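PDB 3DDE: TENA/THI-4 protein from Shewanella denitrificans OS217, which is of unknown function but has a heme oxygenase-like fold, and probably belongs among the iron-containing redox enzymes of that clan. Local coordinates for residues A[16-19]-A[20-24]; A[45-48]-A[49-52]; A[57-60]-A[61-64]; A[198-201]-A[202-205]. All blocks are in the same frame, centred on the assembly; numbering follows the deposited sequence.

Contact 1 of 4, residues A[16-19]-A[20-24]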
# COMPACT_ATOMS: atom_id res chain seq x y z
N THR A 16 31.40 0.32 16.55
CA THR A 16 31.55 -1.05 17.04
C THR A 16 31.12 -2.05 15.97
O THR A 16 31.75 -3.09 15.79
CB THR A 16 30.74 -1.27 18.33
OG1 THR A 16 31.35 -0.54 19.40
CG2 THR A 16 30.72 -2.74 18.72
N MSE A 17 30.03 -1.74 15.27
CA MSE A 17 29.52 -2.62 14.20
C MSE A 17 30.44 -2.71 12.98
O MSE A 17 30.65 -3.80 12.46
CB MSE A 17 28.12 -2.20 13.77
CG MSE A 17 27.09 -2.46 14.84
SE MSE A 17 25.35 -1.92 14.32
CE MSE A 17 25.02 -3.12 12.89
N TRP A 18 30.97 -1.58 12.52
CA TRP A 18 31.91 -1.58 11.38
C TRP A 18 33.17 -2.39 11.72
O TRP A 18 33.66 -3.18 10.91
CB TRP A 18 32.29 -0.16 10.94
CG TRP A 18 31.27 0.47 10.07
CD1 TRP A 18 30.51 1.57 10.35
CD2 TRP A 18 30.87 0.03 8.77
NE1 TRP A 18 29.67 1.85 9.30
CE2 TRP A 18 29.88 0.92 8.31
CE3 TRP A 18 31.27 -1.02 7.93
CZ2 TRP A 18 29.27 0.78 7.06
CZ3 TRP A 18 30.67 -1.16 6.69
CH2 TRP A 18 29.68 -0.26 6.26
N ASP A 19 33.68 -2.19 12.93
CA ASP A 19 34.85 -2.93 13.38
C ASP A 19 34.66 -4.44 13.19
O ASP A 19 35.55 -5.15 12.71
CB ASP A 19 35.10 -2.63 14.86
CG ASP A 19 36.27 -3.40 15.41
OD1 ASP A 19 37.23 -3.65 14.65
OD2 ASP A 19 36.22 -3.74 16.61
N SER A 20 33.49 -4.93 13.58
CA SER A 20 33.16 -6.33 13.45
C SER A 20 33.05 -6.76 11.98
O SER A 20 33.62 -7.78 11.59
CB SER A 20 31.85 -6.61 14.18
OG SER A 20 31.37 -7.90 13.88
N ILE A 21 32.33 -5.98 11.19
CA ILE A 21 32.12 -6.25 9.76
C ILE A 21 33.44 -6.30 8.99
O ILE A 21 33.66 -7.21 8.18
CB ILE A 21 31.20 -5.17 9.13
CG1 ILE A 21 29.79 -5.24 9.72
CG2 ILE A 21 31.10 -5.35 7.61
CD1 ILE A 21 28.90 -4.04 9.35
N LEU A 22 34.33 -5.34 9.26
CA LEU A 22 35.60 -5.25 8.57
C LEU A 22 36.59 -6.32 9.04
O LEU A 22 37.42 -6.79 8.25
CB LEU A 22 36.18 -3.82 8.68
CG LEU A 22 35.24 -2.69 8.13
CD1 LEU A 22 35.84 -1.29 8.29
CD2 LEU A 22 34.83 -2.93 6.68
N THR A 23 36.49 -6.73 10.30
CA THR A 23 37.35 -7.77 10.85
C THR A 23 36.93 -9.17 10.40
O THR A 23 37.75 -10.06 10.29
CB THR A 23 37.35 -7.77 12.42
OG1 THR A 23 37.84 -6.52 12.92
CG2 THR A 23 38.21 -8.89 12.98
N ASN A 24 35.64 -9.36 10.14
CA ASN A 24 35.13 -10.69 9.81
C ASN A 24 34.76 -10.98 8.35
O ASN A 24 34.66 -12.14 7.97
CB ASN A 24 33.92 -10.99 10.72
CG ASN A 24 34.35 -11.28 12.16
OD1 ASN A 24 35.25 -12.08 12.40
ND2 ASN A 24 33.68 -10.64 13.12

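Contact 2 of 4, residues A[45-48]-A[49-52]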
# COMPACT_ATOMS: atom_id res chain seq x y z
N MSE A 45 29.01 -4.06 -7.04
CA MSE A 45 28.36 -2.82 -7.51
C MSE A 45 26.96 -3.12 -8.06
O MSE A 45 26.06 -2.27 -8.00
CB MSE A 45 29.21 -2.08 -8.57
CG MSE A 45 30.51 -1.42 -8.07
SE MSE A 45 30.27 -0.07 -6.54
CE MSE A 45 28.88 1.07 -7.39
N THR A 46 26.78 -4.33 -8.58
CA THR A 46 25.48 -4.77 -9.07
C THR A 46 24.47 -4.83 -7.93
O THR A 46 23.35 -4.37 -8.08
CB THR A 46 25.57 -6.13 -9.78
OG1 THR A 46 26.46 -6.00 -10.89
CG2 THR A 46 24.22 -6.61 -10.26
N GLU A 47 24.87 -5.38 -6.77
CA GLU A 47 23.94 -5.44 -5.63
C GLU A 47 23.68 -4.06 -5.04
O GLU A 47 22.58 -3.78 -4.54
CB GLU A 47 24.43 -6.39 -4.52
CG GLU A 47 24.53 -7.83 -4.97
CD GLU A 47 23.30 -8.28 -5.72
OE1 GLU A 47 22.22 -8.33 -5.09
OE2 GLU A 47 23.42 -8.57 -6.94
N THR A 48 24.69 -3.20 -5.09
CA THR A 48 24.52 -1.83 -4.62
C THR A 48 23.48 -1.14 -5.49
O THR A 48 22.63 -0.42 -4.98
CB THR A 48 25.85 -1.06 -4.64
OG1 THR A 48 26.75 -1.73 -3.74
CG2 THR A 48 25.66 0.37 -4.17
N TYR A 49 23.56 -1.41 -6.79
CA TYR A 49 22.62 -0.87 -7.77
C TYR A 49 21.20 -1.30 -7.43
O TYR A 49 20.29 -0.47 -7.46
CB TYR A 49 22.98 -1.32 -9.19
CG TYR A 49 21.81 -1.24 -10.15
CD1 TYR A 49 21.50 -0.06 -10.83
CD2 TYR A 49 21.00 -2.35 -10.36
CE1 TYR A 49 20.40 -0.00 -11.68
CE2 TYR A 49 19.91 -2.31 -11.21
CZ TYR A 49 19.61 -1.15 -11.86
OH TYR A 49 18.51 -1.15 -12.69
N HIS A 50 21.04 -2.59 -7.12
CA HIS A 50 19.73 -3.16 -6.79
C HIS A 50 19.03 -2.51 -5.61
O HIS A 50 17.88 -2.18 -5.70
CB HIS A 50 19.81 -4.67 -6.58
CG HIS A 50 20.00 -5.44 -7.84
ND1 HIS A 50 19.21 -5.24 -8.95
CD2 HIS A 50 20.84 -6.45 -8.16
CE1 HIS A 50 19.57 -6.08 -9.90
NE2 HIS A 50 20.57 -6.82 -9.45
N TYR A 51 19.72 -2.35 -4.48
CA TYR A 51 19.07 -1.74 -3.33
C TYR A 51 19.00 -0.21 -3.41
O TYR A 51 18.03 0.40 -2.96
CB TYR A 51 19.69 -2.23 -2.02
CG TYR A 51 20.99 -1.58 -1.55
CD1 TYR A 51 20.98 -0.34 -0.92
CD2 TYR A 51 22.19 -2.27 -1.62
CE1 TYR A 51 22.12 0.24 -0.45
CE2 TYR A 51 23.37 -1.70 -1.14
CZ TYR A 51 23.33 -0.44 -0.55
OH TYR A 51 24.49 0.15 -0.08
N THR A 52 20.00 0.42 -4.02
CA THR A 52 20.03 1.87 -4.16
C THR A 52 18.85 2.36 -4.99
O THR A 52 18.34 3.45 -4.77
CB THR A 52 21.40 2.35 -4.75
OG1 THR A 52 22.41 2.09 -3.77
CG2 THR A 52 21.41 3.82 -5.06
O HOH W 1 22.16 -9.20 -9.03

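Contact 3 of 4, residues A[57-60]-A[61-64]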
# COMPACT_ATOMS: atom_id res chain seq x y z
N LYS A 57 12.41 5.87 -3.27
CA LYS A 57 11.04 5.40 -3.13
C LYS A 57 10.65 5.10 -1.69
O LYS A 57 9.62 5.59 -1.24
CB LYS A 57 10.84 4.16 -3.97
CG LYS A 57 10.97 4.42 -5.45
CD LYS A 57 10.68 3.16 -6.22
CE LYS A 57 10.74 3.44 -7.69
NZ LYS A 57 10.11 2.35 -8.46
N ASN A 58 11.46 4.34 -0.96
CA ASN A 58 11.12 4.07 0.42
C ASN A 58 11.25 5.31 1.34
O ASN A 58 10.53 5.41 2.34
CB ASN A 58 11.77 2.76 0.96
CG ASN A 58 13.31 2.77 0.96
OD1 ASN A 58 13.98 3.72 1.42
ND2 ASN A 58 13.86 1.66 0.53
N GLN A 59 12.11 6.27 0.97
CA GLN A 59 12.20 7.53 1.69
C GLN A 59 10.91 8.34 1.50
O GLN A 59 10.35 8.89 2.45
CB GLN A 59 13.42 8.35 1.23
CG GLN A 59 13.57 9.72 1.87
CD GLN A 59 13.64 9.66 3.39
OE1 GLN A 59 14.72 9.60 3.97
NE2 GLN A 59 12.47 9.62 4.03
N ALA A 60 10.43 8.42 0.26
CA ALA A 60 9.19 9.13 -0.03
C ALA A 60 8.01 8.46 0.70
O ALA A 60 7.07 9.12 1.12
CB ALA A 60 8.93 9.23 -1.56
N LEU A 61 8.08 7.15 0.87
CA LEU A 61 7.01 6.39 1.52
C LEU A 61 6.76 6.79 2.98
O LEU A 61 5.62 6.79 3.45
CB LEU A 61 7.29 4.89 1.37
CG LEU A 61 6.18 3.88 1.66
CD1 LEU A 61 4.90 4.19 0.87
CD2 LEU A 61 6.71 2.48 1.35
N VAL A 62 7.83 7.13 3.71
CA VAL A 62 7.69 7.61 5.09
C VAL A 62 6.72 8.81 5.13
O VAL A 62 5.87 8.91 6.03
CB VAL A 62 9.05 8.07 5.69
CG1 VAL A 62 8.87 8.60 7.14
CG2 VAL A 62 10.13 6.95 5.61
N GLY A 63 6.87 9.72 4.17
CA GLY A 63 6.02 10.92 4.09
C GLY A 63 4.57 10.65 3.71
O GLY A 63 3.68 11.39 4.09
N ILE A 64 4.34 9.58 2.97
CA ILE A 64 2.99 9.20 2.58
C ILE A 64 2.28 8.42 3.69
O ILE A 64 1.10 8.65 3.92
CB ILE A 64 3.02 8.35 1.29
CG1 ILE A 64 3.58 9.20 0.15
CG2 ILE A 64 1.62 7.85 0.94
CD1 ILE A 64 4.27 8.38 -0.90

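Contact 4 of 4, residues A[198-201]-A[202-205]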
# COMPACT_ATOMS: atom_id res chain seq x y z
N SER A 198 13.63 3.32 18.32
CA SER A 198 13.25 2.86 16.97
C SER A 198 14.33 3.21 15.92
O SER A 198 14.58 2.45 14.96
CB SER A 198 11.89 3.45 16.55
OG SER A 198 11.95 4.85 16.34
N VAL A 199 14.93 4.39 16.09
CA VAL A 199 16.04 4.83 15.25
C VAL A 199 17.24 3.87 15.41
O VAL A 199 17.85 3.45 14.43
CB VAL A 199 16.45 6.30 15.60
CG1 VAL A 199 17.79 6.67 14.97
CG2 VAL A 199 15.34 7.28 15.19
N VAL A 200 17.55 3.52 16.66
CA VAL A 200 18.67 2.62 16.96
C VAL A 200 18.42 1.22 16.41
O VAL A 200 19.33 0.58 15.87
CB VAL A 200 18.96 2.55 18.48
CG1 VAL A 200 19.97 1.43 18.80
CG2 VAL A 200 19.45 3.89 19.02
N ALA A 201 17.19 0.74 16.54
CA ALA A 201 16.81 -0.58 16.05
C ALA A 201 16.98 -0.68 14.52
O ALA A 201 17.48 -1.67 14.01
CB ALA A 201 15.34 -0.90 16.47
N VAL A 202 16.56 0.34 13.80
CA VAL A 202 16.69 0.36 12.33
C VAL A 202 18.13 0.56 11.88
O VAL A 202 18.55 -0.04 10.89
CB VAL A 202 15.77 1.42 11.68
CG1 VAL A 202 16.00 1.56 10.13
CG2 VAL A 202 14.33 1.07 12.00
N MSE A 203 18.87 1.40 12.59
CA MSE A 203 20.27 1.65 12.29
C MSE A 203 21.03 0.33 12.32
O MSE A 203 21.79 -0.00 11.41
CB MSE A 203 20.85 2.60 13.36
CG MSE A 203 22.30 3.02 13.18
SE MSE A 203 22.90 4.06 14.70
CE MSE A 203 23.00 2.65 16.04
N GLU A 204 20.80 -0.41 13.40
CA GLU A 204 21.47 -1.68 13.65
C GLU A 204 21.11 -2.74 12.63
O GLU A 204 21.98 -3.36 12.05
CB GLU A 204 21.15 -2.19 15.05
CG GLU A 204 21.86 -1.45 16.19
CD GLU A 204 21.40 -1.90 17.59
OE1 GLU A 204 20.40 -2.63 17.68
OE2 GLU A 204 22.03 -1.52 18.60
N ASN A 205 19.81 -2.94 12.41
CA ASN A 205 19.39 -4.02 11.54
C ASN A 205 19.68 -3.72 10.10
O ASN A 205 20.11 -4.60 9.37
CB ASN A 205 17.92 -4.44 11.76
CG ASN A 205 17.63 -5.84 11.23
OD1 ASN A 205 18.27 -6.83 11.64
ND2 ASN A 205 16.65 -5.95 10.33

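Contact 1 of 4, residues A[16-19]-A[20-24]
W18 meets I21 and L22 along the last turns of helix 7-24, and the packing between them is apolar. CD1 of I21 lies against the benzo side of the indole, 4.1 Å from CE3 of W18. CD2 of L22 comes to 4.2 Å from the same CE3 of W18. In I21 the CG1 branch stands beside its own backbone N (chi1 -65°) and the chain then extends, which carries CD1 back toward the ring. With an alanine in place of I21, the CE3 side of W18 would probably lose its aliphatic neighbour, opening a gap beside the ring.

The polar contacts are those of an alpha helix. L22 N binds W18 O at 2.8 Å, and I21 N binds M17 O at 3.0 Å. D19 O is gripped twice by one residue, by T23 N at 3.0 Å and by T23 OG1 at 2.7 Å, the two donors arriving from opposite faces of the carbonyl plane. The hydroxyl thus spends its proton on the backbone of its own helix.

Around this turn, L207 of helix 193-223 packs against M17, W18 and I21, while the W18 ring stacks with Y146 of helix 144-157.

Contact 2 of 4, residues A[45-48]-A[49-52]
The last two turns of helix 38-52, a largely buried part of the heme oxygenase-like bundle, bring T46 and E47 against H50 and T48 against T52. H50 and T46 lie side by side, CG2 of T46 being 3.7 Å from H50 NE2. The E47 chain bends at chi2 (-47°), and this turns its carboxylate back to the edge of the imidazole, where OE2 of E47 is 3.6 Å from H50 CD2; the two planes are 54° apart. A water joins the pair, giving a hydrogen bond to E47 OE2 at 2.5 Å and sharing another with H50 NE2 at 2.9 Å. Both polar ends have further partners: E47 OE1 is bound by T114 OG1 and L111 N, and H50 NE2 by S108 OG, while H50 ND1 pairs with K53 NZ.

One turn on, T48 O takes two bonds from T52, from OG1 at 2.8 Å and from N at 2.9 Å, on opposite faces of its plane. The hydroxyl sits 38° out of that plane.

F167 of helix 166-189 covers T48 and T52, helix 88-97 packs on M45, T46 and Y49, and helix 112-126 receives H50 and Y51.

Contact 3 of 4, residues A[57-60]-A[61-64]
Q59 reaches V62 with the end of its amide. Its CG lies anti to the backbone N (chi1 177°), and a bend at the next bond (chi2 56°) swings the amide along the helix, setting NE2 3.9 Å from CG2 of V62. The two side chains meet at a slant. CG2 of V62, standing beside its own backbone N, also turns back over the preceding turn and lies 3.6 Å from N58 O. I64 folds in the same sense: its CG1 stands beside the backbone N (chi1 -63°) and brings CD1 to 3.5 Å from A60 O, so an apolar branch rests against a carbonyl of the turn before it. L61 takes the other course, its CG turned away from the backbone N, and only its CB settles near N58 O, at 3.4 Å.

These residues make up most of helix 55-65, part of the all-helical heme oxygenase-like fold. Its backbone bonding is uneven here. L61 N binds K57 O at 3.0 Å, but the bonds that follow are weak: V62 N is divided between N58 O and Q59 O, and A60 O is shared by G63 N at 3.1 Å and I64 N at 3.3 Å. The amide of N58 points to R133, whose NH2 binds its OD1, while Q59 packs on F76 and C77 of helix 71-84. On another side of the helix, A60, L61 and I64 meet a second subunit, A60 against F78 of that subunit and both L61 and I64 against its I64.

Contact 4 of 4, residues A[198-201]-A[202-205]
V200 and E204, one turn apart on helix 193-223, lie side by side and point the same way. The contact is one of methyl against carboxylate: CG1 of V200 is 3.6 Å from OE2 and 3.8 Å from CD of E204. With CG beside its own backbone N (chi1 -74°) and the chain extended beyond it, E204 leans back toward the preceding turn, its CG 3.3 Å from V200 O. A glycine in place of E204 removes the whole side chain, and CG1 of V200 and K13 of helix 7-24 would probably both lose the neighbour they pack against.

An apolar touch joins CG1 of V200 to CE of M203 at 4.3 Å, a bend at chi3 (72°) setting CE there.

The backbone bonds are regular, as befits the interior of the long helix 193-223 of this heme oxygenase-like bundle. M203 N binds V199 O at 2.9 Å, E204 N binds V200 O at 3.0 Å, and N205 N binds A201 O at 3.1 Å.

M203 packs on V14 of helix 7-24 and on Y138 and W139 of helix 134-141, V202 on Y120 and I124 of helix 112-126, and ND2 of N205 binds T116 OG1 of a third subunit.

In the fold
All four contacts are local turns of separate helices in an all-helical chain, and they follow one another in series: contact 1 on helix 7-24, contact 2 on helix 38-52, contact 3 on helix 55-65 and contact 4 on helix 193-223. Contacts 1 and 4 touch, CE of M17 packing on O of E204, with centres 17 Å apart; the first helix and the last long one are thus joined side by side. Contacts 2 and 3 lie on successive helices, centres 19 Å apart. Contacts 1 and 3, with centres 30 Å apart, stand on opposite sides of the chain's centre. Contacts 2 and 3 are both buried; contacts 3 and 4 also reach neighbouring subunits of the four-chain assembly.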